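Local coordinates for protein phosphoserine phosphatase RsbX (Bacillus subtilis, PDB 3W42) that dephosphorylates the stressosome protein RsbS as a manganese-binding PPM-type serine phosphatase and so keeps the activity of sigma-B low, at residues Lys60-Asn65 with Glu76-Ala81; Glu98-Thr103 with Ala143-Gly148; His115-Glu120 with Lys147-Ile152. All blocks are in the same frame, centred on the assembly; numbering follows the deposited sequence.

Contact 1 (Lys60-Asn65 with Glu76-Ala81)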
loop_
_atom_site.group_PDB
_atom_site.type_symbol
_atom_site.label_atom_id
_atom_site.label_comp_id
_atom_site.label_asym_id
_atom_site.label_seq_id
_atom_site.Cartn_x
_atom_site.Cartn_y
_atom_site.Cartn_z
ATOM N N LYS A 60 -4.842 -3.867 -9.101
ATOM C CA LYS A 60 -5.342 -4.829 -8.155
ATOM C C LYS A 60 -5.510 -6.213 -8.766
ATOM O O LYS A 60 -5.135 -7.214 -8.137
ATOM C CB LYS A 60 -6.712 -4.313 -7.638
ATOM C CG LYS A 60 -7.484 -5.257 -6.771
ATOM C CD LYS A 60 -8.898 -4.741 -6.603
ATOM C CE LYS A 60 -9.588 -4.595 -7.919
ATOM N NZ LYS A 60 -11.007 -4.229 -7.776
ATOM N N ASP A 61 -6.028 -6.296 -9.963
ATOM C CA ASP A 61 -6.204 -7.577 -10.641
ATOM C C ASP A 61 -4.858 -8.273 -10.962
ATOM O O ASP A 61 -4.734 -9.476 -10.791
ATOM C CB ASP A 61 -6.964 -7.361 -11.957
ATOM C CG ASP A 61 -7.431 -8.642 -12.536
ATOM O OD1 ASP A 61 -8.319 -9.293 -11.906
ATOM O OD2 ASP A 61 -6.924 -8.959 -13.598
ATOM N N LEU A 62 -3.894 -7.513 -11.443
ATOM C CA LEU A 62 -2.587 -8.084 -11.819
ATOM C C LEU A 62 -1.827 -8.522 -10.568
ATOM O O LEU A 62 -1.151 -9.581 -10.614
ATOM C CB LEU A 62 -1.782 -7.084 -12.595
ATOM C CG LEU A 62 -2.270 -6.875 -14.046
ATOM C CD1 LEU A 62 -1.693 -5.616 -14.619
ATOM C CD2 LEU A 62 -1.947 -8.084 -14.912
ATOM N N VAL A 63 -1.924 -7.790 -9.485
ATOM C CA VAL A 63 -1.184 -8.174 -8.272
ATOM C C VAL A 63 -1.785 -9.489 -7.769
ATOM O O VAL A 63 -1.052 -10.376 -7.345
ATOM C CB VAL A 63 -1.298 -7.036 -7.228
ATOM C CG1 VAL A 63 -0.817 -7.518 -5.876
ATOM C CG2 VAL A 63 -0.480 -5.840 -7.696
ATOM N N GLU A 64 -3.112 -9.643 -7.805
ATOM C CA GLU A 64 -3.706 -10.901 -7.387
ATOM C C GLU A 64 -3.239 -12.025 -8.278
ATOM O O GLU A 64 -2.854 -13.107 -7.771
ATOM C CB GLU A 64 -5.224 -10.816 -7.447
ATOM C CG GLU A 64 -5.841 -12.144 -7.094
ATOM C CD GLU A 64 -7.304 -12.117 -7.009
ATOM O OE1 GLU A 64 -7.973 -11.226 -7.558
ATOM O OE2 GLU A 64 -7.870 -13.023 -6.355
ATOM N N ASN A 65 -3.271 -11.854 -9.573
ATOM C CA ASN A 65 -2.979 -12.892 -10.562
ATOM C C ASN A 65 -1.546 -13.332 -10.588
ATOM O O ASN A 65 -1.278 -14.475 -10.874
ATOM C CB ASN A 65 -3.394 -12.432 -11.978
ATOM C CG ASN A 65 -3.527 -13.609 -12.888
ATOM O OD1 ASN A 65 -2.746 -13.741 -13.767
ATOM N ND2 ASN A 65 -4.452 -14.536 -12.591
ATOM N N GLU A 76 6.034 -4.215 -13.409
ATOM C CA GLU A 76 6.181 -4.004 -14.854
ATOM C C GLU A 76 4.946 -4.486 -15.621
ATOM O O GLU A 76 4.578 -3.817 -16.595
ATOM C CB GLU A 76 7.475 -4.687 -15.332
ATOM C CG GLU A 76 7.586 -4.702 -16.827
ATOM C CD GLU A 76 7.560 -3.359 -17.535
ATOM O OE1 GLU A 76 7.695 -2.226 -16.841
ATOM O OE2 GLU A 76 7.406 -3.389 -18.766
ATOM N N ARG A 77 4.318 -5.563 -15.197
ATOM C CA ARG A 77 3.057 -5.913 -15.795
ATOM C C ARG A 77 2.044 -4.786 -15.620
ATOM O O ARG A 77 1.233 -4.505 -16.513
ATOM C CB ARG A 77 2.481 -7.206 -15.183
ATOM C CG ARG A 77 3.282 -8.449 -15.472
ATOM C CD ARG A 77 2.592 -9.674 -14.896
ATOM N NE ARG A 77 3.312 -10.909 -15.100
ATOM C CZ ARG A 77 3.199 -11.700 -16.159
ATOM N NH1 ARG A 77 2.461 -11.372 -17.206
ATOM N NH2 ARG A 77 3.847 -12.864 -16.173
ATOM N N CYS A 78 2.019 -4.243 -14.410
ATOM C CA CYS A 78 1.143 -3.105 -14.122
ATOM C C CYS A 78 1.440 -1.934 -15.046
ATOM O O CYS A 78 0.515 -1.357 -15.638
ATOM C CB CYS A 78 1.277 -2.668 -12.685
ATOM S SG CYS A 78 0.635 -3.892 -11.489
ATOM N N ASN A 79 2.729 -1.615 -15.233
ATOM C CA ASN A 79 3.078 -0.539 -16.126
ATOM C C ASN A 79 2.579 -0.772 -17.562
ATOM O O ASN A 79 2.008 0.097 -18.185
ATOM C CB ASN A 79 4.596 -0.388 -16.136
ATOM C CG ASN A 79 5.039 0.884 -16.791
ATOM O OD1 ASN A 79 4.468 1.920 -16.590
ATOM N ND2 ASN A 79 6.017 0.754 -17.699
ATOM N N GLN A 80 2.788 -2.001 -18.044
ATOM C CA GLN A 80 2.291 -2.296 -19.418
ATOM C C GLN A 80 0.795 -2.177 -19.553
ATOM O O GLN A 80 0.299 -1.704 -20.582
ATOM C CB GLN A 80 2.745 -3.701 -19.854
ATOM C CG GLN A 80 4.283 -3.722 -20.097
ATOM C CD GLN A 80 4.749 -4.916 -20.763
ATOM O OE1 GLN A 80 4.098 -5.424 -21.684
ATOM N NE2 GLN A 80 5.898 -5.413 -20.312
ATOM N N ALA A 81 0.045 -2.487 -18.489
ATOM C CA ALA A 81 -1.408 -2.343 -18.502
ATOM C C ALA A 81 -1.865 -0.862 -18.488
ATOM O O ALA A 81 -3.000 -0.602 -18.793
ATOM C CB ALA A 81 -1.997 -3.043 -17.298
#
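Leu62 carries this helix-helix contact, and Cys78 and Ala81 receive it. The segments 60-65 and 76-81 run roughly antiparallel, their axes 147° apart and 9.6 Å from each other at closest approach. The backbones come nearest at Leu62 and Cys78, whose CA atoms are 6.6 Å apart. Leu62 points at the other helix. Its CG lies anti to the carbonyl carbon, beside the backbone N (chi1 -74°), and from there the CD1 branch does the touching. This methyl meets three things at once. Its closest side-chain partner is the methyl of Ala81, with Leu62 CD1 3.7 Å from Ala81 CB. It also rests on backbone, 3.7 Å from Arg77 O and 3.8 Å from Cys78 CA. The Cys78 thiol comes in nearer the root of the leucine: Cys78 SG is 4.2 Å from Leu62 CB. Val63 adds a looser touch to the same sulfur through CG2. No hydrogen bond crosses between the segments, so the fit is purely one of van der Waals packing. Arg77 sets out toward helix 49-65, but its guanidinium turns off to a salt bridge with Glu69 and a cation-pi contact with Tyr66. Both of these residues lie in the connection between the helices. The pair forms a helical hairpin, helix 49-65 followed by helix 71-81, in the alpha-beta-beta-alpha sandwich of PPM phosphatases. Val63 packs down on Phe30 of strand 27-33 and on Ile39 and Ala41 of strand 37-45, while Cys78 touches Leu131 in a loop.

Contact 2 (Glu98-Thr103 with Ala143-Gly148); sequences EQRQFT and ATYEKG
Arg100 lies across Tyr145, and its side chain can be followed outward over the ring. CB sits over the centre of one face, 3.6 Å from the ring centroid and 14° off the normal, a CH-pi contact. The same Arg100 CB is 3.3 Å from Tyr145 O. CG (chi1 -66°, anti to the carbonyl carbon) moves on toward Tyr145 CZ and CE1. CD meets CE1 and the carbonyl O of Tyr145. NE passes Lys147, with Arg100 NE 3.8 Å from Lys147 CB, which lies over one face of the guanidinium. NH2 approaches the same Lys147 CB. The guanidinium stands nearly upright to the tyrosine ring, their planes 86° apart. NE also forms a salt bridge with the C-terminal carboxylate of Ser199.

The backbone here lies at the edge of a five-stranded antiparallel sheet, one of the two sheets of the PPM sandwich, where strand 101-107 pairs with the outermost strand 140-144. Arg100 and Gln101 both face Asn96 in a G1 beta bulge. Phe102 and Ala143 are a hydrogen-bonded pair: Phe102 N reaches Ala143 O at 2.9 Å, and Ala143 N reaches Phe102 O at 3.1 Å. Beyond the strand, Tyr145 N donates to Arg100 O at 2.9 Å, coming from above the carbonyl plane.

On the Phe102 side of the sheet, CE2 of its ring packs on Ala143 CB. The Phe102 and Tyr145 rings touch edge to edge through their CD2 atoms. On the face that carries Gln101 and Thr144, one water bridges Thr144 OG1 to Gln99 O, and a second bridges Thr144 OG1 to Gln101 OE1.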
loop_
_atom_site.group_PDB
_atom_site.type_symbol
_atom_site.label_atom_id
_atom_site.label_comp_id
_atom_site.label_asym_id
_atom_site.label_seq_id
_atom_site.Cartn_x
_atom_site.Cartn_y
_atom_site.Cartn_z
ATOM N N GLU A 98 8.699 -16.682 7.287
ATOM C CA GLU A 98 9.753 -17.519 7.856
ATOM C C GLU A 98 11.104 -16.783 7.885
ATOM O O GLU A 98 11.874 -16.930 8.871
ATOM C CB GLU A 98 9.822 -18.826 7.086
ATOM C CG GLU A 98 10.785 -19.888 7.745
ATOM C CD GLU A 98 12.191 -19.850 7.236
ATOM O OE1 GLU A 98 12.430 -19.378 6.066
ATOM O OE2 GLU A 98 13.043 -20.401 7.993
ATOM N N GLN A 99 11.409 -16.051 6.802
ATOM C CA GLN A 99 12.638 -15.344 6.689
ATOM C C GLN A 99 12.546 -13.982 7.344
ATOM O O GLN A 99 13.561 -13.255 7.425
ATOM C CB GLN A 99 13.026 -15.169 5.250
ATOM C CG GLN A 99 13.327 -16.433 4.548
ATOM C CD GLN A 99 13.909 -16.238 3.128
ATOM O OE1 GLN A 99 14.254 -15.116 2.629
ATOM N NE2 GLN A 99 14.062 -17.349 2.476
ATOM N N ARG A 100 11.356 -13.506 7.731
ATOM C CA ARG A 100 11.096 -12.094 8.100
ATOM C C ARG A 100 11.754 -11.186 7.087
ATOM O O ARG A 100 12.476 -10.261 7.439
ATOM C CB ARG A 100 11.457 -11.748 9.542
ATOM C CG ARG A 100 10.583 -12.458 10.558
ATOM C CD ARG A 100 10.668 -11.795 11.923
ATOM N NE ARG A 100 9.772 -12.339 12.933
ATOM C CZ ARG A 100 10.031 -13.380 13.698
ATOM N NH1 ARG A 100 11.230 -14.000 13.596
ATOM N NH2 ARG A 100 9.162 -13.806 14.557
ATOM N N GLN A 101 11.450 -11.400 5.818
ATOM C CA GLN A 101 12.032 -10.600 4.744
ATOM C C GLN A 101 10.887 -9.916 3.977
ATOM O O GLN A 101 9.886 -10.544 3.669
ATOM C CB GLN A 101 12.842 -11.445 3.808
ATOM C CG GLN A 101 13.676 -10.571 2.818
ATOM C CD GLN A 101 14.648 -11.370 1.989
ATOM O OE1 GLN A 101 15.898 -11.277 2.202
ATOM N NE2 GLN A 101 14.130 -12.104 1.015
ATOM N N PHE A 102 11.064 -8.647 3.632
ATOM C CA PHE A 102 10.148 -8.003 2.736
ATOM C C PHE A 102 10.828 -7.503 1.510
ATOM O O PHE A 102 12.034 -7.202 1.515
ATOM C CB PHE A 102 9.353 -6.885 3.470
ATOM C CG PHE A 102 10.117 -5.646 3.794
ATOM C CD1 PHE A 102 10.213 -4.602 2.915
ATOM C CD2 PHE A 102 10.751 -5.541 5.028
ATOM C CE1 PHE A 102 10.851 -3.483 3.215
ATOM C CE2 PHE A 102 11.425 -4.357 5.388
ATOM C CZ PHE A 102 11.399 -3.333 4.463
ATOM N N THR A 103 10.040 -7.361 0.437
ATOM C CA THR A 103 10.509 -6.790 -0.793
ATOM C C THR A 103 9.430 -5.727 -1.210
ATOM O O THR A 103 8.226 -5.938 -1.028
ATOM C CB THR A 103 10.689 -7.796 -1.866
ATOM O OG1 THR A 103 9.550 -8.641 -2.008
ATOM C CG2 THR A 103 11.957 -8.647 -1.664
ATOM N N ALA A 143 14.760 -6.234 2.493
ATOM C CA ALA A 143 15.269 -6.090 3.823
ATOM C C ALA A 143 14.635 -7.096 4.750
ATOM O O ALA A 143 13.561 -7.585 4.534
ATOM C CB ALA A 143 15.089 -4.675 4.325
ATOM N N THR A 144 15.299 -7.312 5.882
ATOM C CA THR A 144 14.770 -8.107 6.991
ATOM C C THR A 144 14.048 -7.187 7.946
ATOM O O THR A 144 14.517 -6.099 8.234
ATOM C CB THR A 144 15.969 -8.801 7.674
ATOM O OG1 THR A 144 16.622 -9.592 6.675
ATOM C CG2 THR A 144 15.587 -9.691 8.837
ATOM N N TYR A 145 12.941 -7.600 8.498
ATOM C CA TYR A 145 12.238 -6.899 9.557
ATOM C C TYR A 145 12.416 -7.684 10.859
ATOM O O TYR A 145 12.544 -8.876 10.877
ATOM C CB TYR A 145 10.753 -6.617 9.250
ATOM C CG TYR A 145 9.904 -7.845 9.163
ATOM C CD1 TYR A 145 9.284 -8.391 10.270
ATOM C CD2 TYR A 145 9.698 -8.473 7.945
ATOM C CE1 TYR A 145 8.498 -9.484 10.200
ATOM C CE2 TYR A 145 8.906 -9.659 7.879
ATOM C CZ TYR A 145 8.294 -10.135 8.970
ATOM O OH TYR A 145 7.502 -11.246 8.856
ATOM N N GLU A 146 12.314 -6.990 11.957
ATOM C CA GLU A 146 12.293 -7.573 13.301
ATOM C C GLU A 146 10.899 -7.800 13.805
ATOM O O GLU A 146 9.953 -7.063 13.449
ATOM C CB GLU A 146 13.051 -6.735 14.303
ATOM C CG GLU A 146 14.512 -6.651 13.982
ATOM C CD GLU A 146 15.361 -6.145 15.069
ATOM O OE1 GLU A 146 15.317 -4.899 15.187
ATOM O OE2 GLU A 146 16.158 -6.904 15.683
ATOM N N LYS A 147 10.736 -8.843 14.604
ATOM C CA LYS A 147 9.458 -9.077 15.208
ATOM C C LYS A 147 8.953 -7.798 15.912
ATOM O O LYS A 147 9.686 -7.059 16.557
ATOM C CB LYS A 147 9.449 -10.282 16.147
ATOM C CG LYS A 147 10.346 -10.158 17.346
ATOM C CD LYS A 147 10.068 -11.301 18.351
ATOM C CE LYS A 147 11.059 -11.343 19.523
ATOM N NZ LYS A 147 12.415 -11.635 19.136
ATOM N N GLY A 148 7.649 -7.519 15.763
ATOM C CA GLY A 148 7.068 -6.356 16.342
ATOM C C GLY A 148 6.943 -5.168 15.415
ATOM O O GLY A 148 6.342 -4.154 15.799
HETATM O O HOH W 1 15.266 -11.920 5.827
HETATM O O HOH W 2 17.138 -9.266 3.729
#

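Contact 3 (His115-Glu120 with Lys147-Ile152); sequences HSPSGE and KGSKFI
His115 and Lys150 form an antiparallel hydrogen-bonded pair, with His115 N donating to Lys150 O at 2.8 Å and Lys150 N to His115 O at 3.0 Å. The first bond is almost straight, 171° at the hydrogen. Ser149 CA adds a CA-H...O contact to His115 O. The His115 and Lys150 side chains leave on the same face of the sheet. Histidine CG is anti to the backbone N (chi1 173°), and the lysine CE reaches the ring obliquely. Lys150 NZ stays 5.1 Å from His115 NE2 and bonds instead to Leu167 O and Gly170 O, at the end of helix 163-169 and just beyond it.

Further along, Pro117 lies against the other segment. Pro117 CG is 3.4 Å from Lys147 O, and the ring packs directly on the bare backbone of Gly148. Pro117 CD approaches Ser149 OG. Ser149 OG bonds to Glu146 O, and a water donates to Ser149 OG at 2.7 Å and also bonds Ser116 OG. Ser116 OG in turn shares a hydrogen bond with Ser118 OG.

Ser116 to Gly119 make a type I beta turn, closed by Gly119 N on Ser116 O. Ser116 N also bonds Glu120 O, and Gly119 has a positive phi (92°). Together these make a type I turn with a G1 bulge, the 3:5 hairpin. It joins strands 111-115 and 121-122 at the margin of the six-stranded sheet of the PPM sandwich.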
loop_
_atom_site.group_PDB
_atom_site.type_symbol
_atom_site.label_atom_id
_atom_site.label_comp_id
_atom_site.label_asym_id
_atom_site.label_seq_id
_atom_site.Cartn_x
_atom_site.Cartn_y
_atom_site.Cartn_z
ATOM N N HIS A 115 7.990 0.713 10.661
ATOM C CA HIS A 115 8.553 1.107 11.960
ATOM C C HIS A 115 9.016 -0.132 12.671
ATOM O O HIS A 115 8.274 -1.059 12.860
ATOM C CB HIS A 115 7.444 1.770 12.841
ATOM C CG HIS A 115 7.884 2.059 14.255
ATOM N ND1 HIS A 115 8.678 3.114 14.619
ATOM C CD2 HIS A 115 7.762 1.314 15.363
ATOM C CE1 HIS A 115 8.996 3.037 15.896
ATOM N NE2 HIS A 115 8.474 1.907 16.362
ATOM N N SER A 116 10.282 -0.102 13.102
ATOM C CA SER A 116 10.948 -1.163 13.817
ATOM C C SER A 116 10.891 -0.871 15.319
ATOM O O SER A 116 11.106 0.273 15.701
ATOM C CB SER A 116 12.406 -1.117 13.299
ATOM O OG SER A 116 13.128 -2.175 13.865
ATOM N N PRO A 117 10.742 -1.857 16.161
ATOM C CA PRO A 117 10.715 -1.559 17.651
ATOM C C PRO A 117 11.911 -0.867 18.100
ATOM O O PRO A 117 11.862 -0.006 18.973
ATOM C CB PRO A 117 10.615 -2.999 18.236
ATOM C CG PRO A 117 9.846 -3.723 17.162
ATOM C CD PRO A 117 10.453 -3.303 15.855
ATOM N N SER A 118 13.012 -1.251 17.514
ATOM C CA SER A 118 14.308 -0.621 17.821
ATOM C C SER A 118 14.469 0.856 17.453
ATOM O O SER A 118 15.554 1.411 17.632
ATOM C CB SER A 118 15.327 -1.320 16.954
ATOM O OG SER A 118 15.010 -1.060 15.638
ATOM N N GLY A 119 13.429 1.409 16.806
ATOM C CA GLY A 119 13.339 2.801 16.409
ATOM C C GLY A 119 13.808 3.205 15.056
ATOM O O GLY A 119 13.801 4.396 14.827
ATOM N N GLU A 120 14.231 2.218 14.246
ATOM C CA GLU A 120 14.576 2.299 12.834
ATOM C C GLU A 120 13.303 2.354 11.976
ATOM O O GLU A 120 12.256 1.805 12.304
ATOM C CB GLU A 120 15.399 1.041 12.542
ATOM C CG GLU A 120 15.741 0.623 11.143
ATOM C CD GLU A 120 16.527 -0.717 11.181
ATOM O OE1 GLU A 120 17.662 -0.715 11.754
ATOM O OE2 GLU A 120 16.014 -1.762 10.681
ATOM N N LYS A 147 10.736 -8.843 14.604
ATOM C CA LYS A 147 9.458 -9.077 15.208
ATOM C C LYS A 147 8.953 -7.798 15.912
ATOM O O LYS A 147 9.686 -7.059 16.557
ATOM C CB LYS A 147 9.449 -10.282 16.147
ATOM C CG LYS A 147 10.346 -10.158 17.346
ATOM C CD LYS A 147 10.068 -11.301 18.351
ATOM C CE LYS A 147 11.059 -11.343 19.523
ATOM N NZ LYS A 147 12.415 -11.635 19.136
ATOM N N GLY A 148 7.649 -7.519 15.763
ATOM C CA GLY A 148 7.068 -6.356 16.342
ATOM C C GLY A 148 6.943 -5.168 15.415
ATOM O O GLY A 148 6.342 -4.154 15.799
ATOM N N SER A 149 7.537 -5.246 14.249
ATOM C CA SER A 149 7.434 -4.166 13.271
ATOM C C SER A 149 6.009 -3.882 12.881
ATOM O O SER A 149 5.175 -4.792 12.829
ATOM C CB SER A 149 8.266 -4.503 12.032
ATOM O OG SER A 149 9.656 -4.596 12.331
ATOM N N LYS A 150 5.720 -2.610 12.605
ATOM C CA LYS A 150 4.398 -2.151 12.215
ATOM C C LYS A 150 4.548 -1.271 10.961
ATOM O O LYS A 150 5.501 -0.476 10.904
ATOM C CB LYS A 150 3.732 -1.349 13.334
ATOM C CG LYS A 150 3.363 -2.190 14.518
ATOM C CD LYS A 150 3.020 -1.474 15.798
ATOM C CE LYS A 150 4.293 -1.083 16.551
ATOM N NZ LYS A 150 4.042 -0.252 17.699
ATOM N N PHE A 151 3.649 -1.374 10.001
ATOM C CA PHE A 151 3.786 -0.649 8.773
ATOM C C PHE A 151 2.462 -0.059 8.303
ATOM O O PHE A 151 1.383 -0.562 8.666
ATOM C CB PHE A 151 4.462 -1.431 7.674
ATOM C CG PHE A 151 3.659 -2.597 7.122
ATOM C CD1 PHE A 151 2.709 -2.389 6.155
ATOM C CD2 PHE A 151 3.862 -3.885 7.585
ATOM C CE1 PHE A 151 1.946 -3.530 5.652
ATOM C CE2 PHE A 151 3.115 -4.955 7.060
ATOM C CZ PHE A 151 2.182 -4.774 6.109
ATOM N N ILE A 152 2.555 0.899 7.416
ATOM C CA ILE A 152 1.431 1.424 6.661
ATOM C C ILE A 152 1.824 1.628 5.225
ATOM O O ILE A 152 2.964 2.064 4.934
ATOM C CB ILE A 152 0.902 2.722 7.291
ATOM C CG1 ILE A 152 -0.430 3.181 6.645
ATOM C CG2 ILE A 152 1.925 3.857 7.241
ATOM C CD1 ILE A 152 -1.087 4.380 7.348
HETATM O O HOH W 3 12.184 -4.138 11.605
#

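Overall arrangement
Contact 1 belongs to the helical layer, whereas contacts 2 and 3 lie at the ends of strands in the two stacked sheets. All three are partly buried, and none is pure core. Contact 1 is apolar, with no hydrogen bond across it. Contacts 2 and 3 rest on antiparallel backbone pairing, with bridging waters on their polar sides. These two share Lys147 and Gly148 in the link from strand 140-144 of one sheet to strand 150-154 of the other. Their centres are about 10 Å apart, and Glu146 packs near Ser116 and Ser118. Contact 1 lies on the opposite side of the chain centre from contact 3, their centres about 29 Å apart.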